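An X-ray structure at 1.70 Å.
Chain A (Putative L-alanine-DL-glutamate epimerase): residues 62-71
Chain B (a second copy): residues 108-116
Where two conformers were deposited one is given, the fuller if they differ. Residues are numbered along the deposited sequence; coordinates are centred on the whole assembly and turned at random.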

# COMPACT_ATOMS: atom_id res chain seq x y z
N VAL A 62 -19.28 -42.52 -5.61
CA VAL A 62 -18.50 -42.03 -6.77
C VAL A 62 -18.95 -40.66 -7.24
O VAL A 62 -18.16 -39.91 -7.86
N MET A 63 -20.20 -40.32 -6.94
CA MET A 63 -20.76 -39.05 -7.41
C MET A 63 -20.27 -37.85 -6.60
O MET A 63 -20.26 -36.72 -7.08
N GLU A 64 -19.81 -38.10 -5.38
CA GLU A 64 -19.54 -37.03 -4.42
C GLU A 64 -18.06 -36.63 -4.45
O GLU A 64 -17.31 -36.79 -3.47
N HIS A 65 -17.62 -36.10 -5.57
CA HIS A 65 -16.19 -35.80 -5.71
C HIS A 65 -15.76 -34.61 -4.87
O HIS A 65 -14.66 -34.64 -4.29
N GLU A 66 -16.59 -33.59 -4.74
CA GLU A 66 -16.18 -32.46 -3.91
C GLU A 66 -16.20 -32.82 -2.42
O GLU A 66 -15.42 -32.28 -1.64
N ARG A 67 -17.05 -33.77 -2.03
CA ARG A 67 -16.96 -34.32 -0.67
C ARG A 67 -15.60 -34.97 -0.44
O ARG A 67 -14.94 -34.74 0.60
N PHE A 68 -15.18 -35.83 -1.36
CA PHE A 68 -13.85 -36.46 -1.26
C PHE A 68 -12.75 -35.38 -1.16
O PHE A 68 -11.84 -35.47 -0.34
N PHE A 69 -12.83 -34.38 -2.03
CA PHE A 69 -11.81 -33.34 -2.02
C PHE A 69 -11.77 -32.65 -0.66
O PHE A 69 -10.69 -32.44 -0.08
N ALA A 70 -12.95 -32.28 -0.15
CA ALA A 70 -13.03 -31.55 1.10
C ALA A 70 -12.47 -32.39 2.23
O ALA A 70 -11.69 -31.90 3.03
N GLU A 71 -12.78 -33.69 2.24
CA GLU A 71 -12.28 -34.57 3.31
C GLU A 71 -10.78 -34.76 3.20
O GLU A 71 -10.05 -34.73 4.20
N TYR B 108 -27.75 -30.67 -7.48
CA TYR B 108 -26.44 -30.74 -6.80
C TYR B 108 -25.46 -31.73 -7.45
O TYR B 108 -24.26 -31.62 -7.27
N GLU B 109 -25.97 -32.70 -8.22
CA GLU B 109 -25.12 -33.64 -8.95
C GLU B 109 -24.33 -32.95 -10.07
O GLU B 109 -23.34 -33.48 -10.54
N LEU B 110 -24.78 -31.77 -10.50
CA LEU B 110 -24.06 -30.99 -11.49
C LEU B 110 -23.04 -30.08 -10.83
O LEU B 110 -22.16 -29.53 -11.50
N LEU B 111 -23.15 -29.93 -9.52
CA LEU B 111 -22.39 -28.91 -8.78
C LEU B 111 -21.22 -29.46 -7.96
O LEU B 111 -20.67 -28.77 -7.10
N GLY B 112 -20.82 -30.70 -8.24
CA GLY B 112 -19.73 -31.33 -7.51
C GLY B 112 -20.21 -32.47 -6.65
O GLY B 112 -19.42 -33.14 -5.99
N GLY B 113 -21.53 -32.73 -6.70
CA GLY B 113 -22.14 -33.68 -5.79
C GLY B 113 -22.41 -33.03 -4.46
O GLY B 113 -21.85 -31.97 -4.14
N LYS B 114 -23.29 -33.63 -3.67
CA LYS B 114 -23.56 -33.08 -2.34
C LYS B 114 -22.42 -33.45 -1.38
O LYS B 114 -21.68 -34.43 -1.59
N LEU B 115 -22.23 -32.65 -0.34
CA LEU B 115 -21.33 -33.04 0.72
C LEU B 115 -22.00 -32.93 2.08
O LEU B 115 -21.38 -33.16 3.10
N ARG B 116 -23.30 -32.62 2.09
CA ARG B 116 -24.16 -32.77 3.27
C ARG B 116 -25.60 -33.03 2.80
O ARG B 116 -25.94 -32.65 1.66

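Chain B meets the start of a chain A helix with a loop, and the contact is built as much from backbone carbonyls and waters as from side chains. Tyr108(B) contributes no contact; Tyr108(B) O instead accepts from Leu111(B) N at 3.0 Å, folding the loop back on itself. Glu109(B) has its CA-to-CB bond sideways, but chi1 of -149°, between wells, and a p chi2 bring the carboxylate close to chain A: OE1 lies 3.4 Å from Met63(A) CB and is also hydrogen-bonded elsewhere in the structure. Met63(A), m at all three chi angles, is buried here. Leu110(B) and Leu111(B), both m,t, point away from chain A and make no contact.

Gly112(B) is the polar hub. Its O accepts from Glu66(A) N at 3.1 Å, with a nearly straight N-H...O angle of 167°. This NH lies in the first turn of the helix, where amides lack a carbonyl from a preceding turn, so the partner chain supplies one. The same O sits over one face of the His65(A) ring. That histidine, p at chi1 with chi2 of 87°, reaches back to water 1, 2.9 Å from its NE2; the water donates to Glu109(B) O at 3.0 Å and accepts a weak bond from Gly112(B) N at 3.0 Å. A CB on Gly112(B) would come tightly to 3.3 Å from Glu66(A) CB, and at phi 112° and psi 1° it would also be jammed against the carbonyl O of Leu111(B), which by itself calls for glycine.

At Gly113(B) the constraint is sharper: a CB would point toward chain A and clash, 2.5 Å from Met63(A) O and 3.0 Å from Glu64(A) CA. The bare CA allows the backbones to close to 4.5 Å between Gly113(B) CA and Glu64(A) CA.

Lys114(B) starts sideways and, through a p,t,t,p chain, delivers NZ to Glu64(A) OE2, a salt bridge with a 3.0 Å hydrogen bond. Glu64(A), the N-cap residue, extends to it with m,t rotamers. Arg67(A) turns its end away, to a 2.8 Å salt bridge from NH1 to Glu71(A) OE1. Water 2 joins the backbones, accepting from Arg67(A) N at 2.8 Å and donating to Gly112(B) O at 2.8 Å and Lys114(B) O at 2.9 Å.

Leu115(B), p,p, supplies the greasy end. Its CB packs 3.7 Å from Arg67(A) CB, while CD2 reaches Ala70(A) CB at 4.2 Å and lies 4.3 Å from Glu66(A) CG. Glu66(A), t,p, points toward chain B at CB, but its carboxylate leads away to partners elsewhere in the structure. Arg116(B) points away, ending the contact.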

# COMPACT_ATOMS: atom_id res chain seq x y z
CB VAL A 62 -18.56 -43.00 -7.95
CG1 VAL A 62 -19.93 -42.99 -8.61
CG2 VAL A 62 -17.45 -42.72 -8.98
CB MET A 63 -22.29 -39.11 -7.35
CG MET A 63 -22.91 -40.30 -8.06
SD MET A 63 -22.59 -40.42 -9.87
CE MET A 63 -23.90 -39.44 -10.44
CB GLU A 64 -20.01 -37.45 -3.02
CG GLU A 64 -21.53 -37.58 -2.95
CD GLU A 64 -22.11 -38.08 -1.65
OE1 GLU A 64 -21.38 -38.23 -0.66
OE2 GLU A 64 -23.33 -38.35 -1.65
CB HIS A 65 -15.73 -35.71 -7.17
CG HIS A 65 -16.45 -34.69 -8.02
ND1 HIS A 65 -16.05 -33.37 -8.08
CD2 HIS A 65 -17.51 -34.81 -8.85
CE1 HIS A 65 -16.83 -32.73 -8.93
NE2 HIS A 65 -17.73 -33.57 -9.43
CB GLU A 66 -17.04 -31.24 -4.22
CG GLU A 66 -16.56 -30.03 -3.57
CD GLU A 66 -15.35 -29.36 -4.21
OE1 GLU A 66 -14.53 -29.92 -5.01
OE2 GLU A 66 -15.18 -28.20 -3.82
CB ARG A 67 -18.07 -35.35 -0.42
CG ARG A 67 -18.12 -35.88 1.02
CD ARG A 67 -18.62 -37.34 1.03
NE ARG A 67 -17.67 -38.23 0.36
CZ ARG A 67 -16.49 -38.62 0.83
NH1 ARG A 67 -16.08 -38.25 2.05
NH2 ARG A 67 -15.71 -39.40 0.10
CB PHE A 68 -13.54 -37.41 -2.42
CG PHE A 68 -12.06 -37.70 -2.58
CD1 PHE A 68 -11.42 -38.55 -1.72
CD2 PHE A 68 -11.31 -37.00 -3.50
CE1 PHE A 68 -10.05 -38.78 -1.81
CE2 PHE A 68 -9.92 -37.21 -3.61
CZ PHE A 68 -9.30 -38.10 -2.75
CB PHE A 69 -12.04 -32.32 -3.14
CG PHE A 69 -11.00 -31.25 -3.14
CD1 PHE A 69 -9.77 -31.45 -3.74
CD2 PHE A 69 -11.23 -30.06 -2.49
CE1 PHE A 69 -8.79 -30.47 -3.68
CE2 PHE A 69 -10.24 -29.10 -2.40
CZ PHE A 69 -9.04 -29.30 -3.01
CB ALA A 70 -14.50 -31.14 1.42
CB GLU A 71 -12.99 -35.91 3.23
CG GLU A 71 -12.56 -36.87 4.36
CD GLU A 71 -13.27 -38.21 4.31
OE1 GLU A 71 -13.57 -38.71 3.23
OE2 GLU A 71 -13.50 -38.78 5.38
CB TYR B 108 -26.60 -31.00 -5.30
CG TYR B 108 -27.26 -32.31 -4.91
CD1 TYR B 108 -26.64 -33.54 -5.12
CD2 TYR B 108 -28.50 -32.32 -4.27
CE1 TYR B 108 -27.26 -34.72 -4.72
CE2 TYR B 108 -29.11 -33.48 -3.87
CZ TYR B 108 -28.50 -34.67 -4.09
OH TYR B 108 -29.14 -35.83 -3.68
CB GLU B 109 -25.98 -34.77 -9.55
CG GLU B 109 -25.28 -36.10 -9.66
CD GLU B 109 -24.83 -36.61 -8.31
OE1 GLU B 109 -23.81 -36.09 -7.79
OE2 GLU B 109 -25.52 -37.50 -7.75
CB LEU B 110 -25.01 -30.11 -12.29
CG LEU B 110 -26.13 -30.80 -13.05
CD1 LEU B 110 -26.89 -29.73 -13.83
CD2 LEU B 110 -25.59 -31.87 -13.96
CB LEU B 111 -23.34 -28.14 -7.87
CG LEU B 111 -24.59 -27.49 -8.47
CD1 LEU B 111 -25.49 -26.84 -7.41
CD2 LEU B 111 -24.24 -26.49 -9.56
CB LYS B 114 -24.92 -33.55 -1.81
CG LYS B 114 -25.05 -35.04 -1.55
CD LYS B 114 -26.42 -35.33 -0.89
CE LYS B 114 -26.72 -36.82 -0.89
NZ LYS B 114 -25.71 -37.53 -0.06
CB LEU B 115 -19.96 -32.33 0.61
CG LEU B 115 -19.94 -30.82 0.46
CD1 LEU B 115 -20.57 -30.13 1.69
CD2 LEU B 115 -18.50 -30.32 0.27
CB ARG B 116 -24.08 -31.53 4.18
CG ARG B 116 -24.49 -30.22 3.47
CD ARG B 116 -24.35 -28.98 4.37
NE ARG B 116 -22.96 -28.67 4.67
CZ ARG B 116 -22.16 -27.95 3.89
NH1 ARG B 116 -22.59 -27.50 2.71
NH2 ARG B 116 -20.91 -27.70 4.28
O HOH W 1 -20.45 -32.85 -10.25
O HOH W 2 -19.46 -34.17 -3.43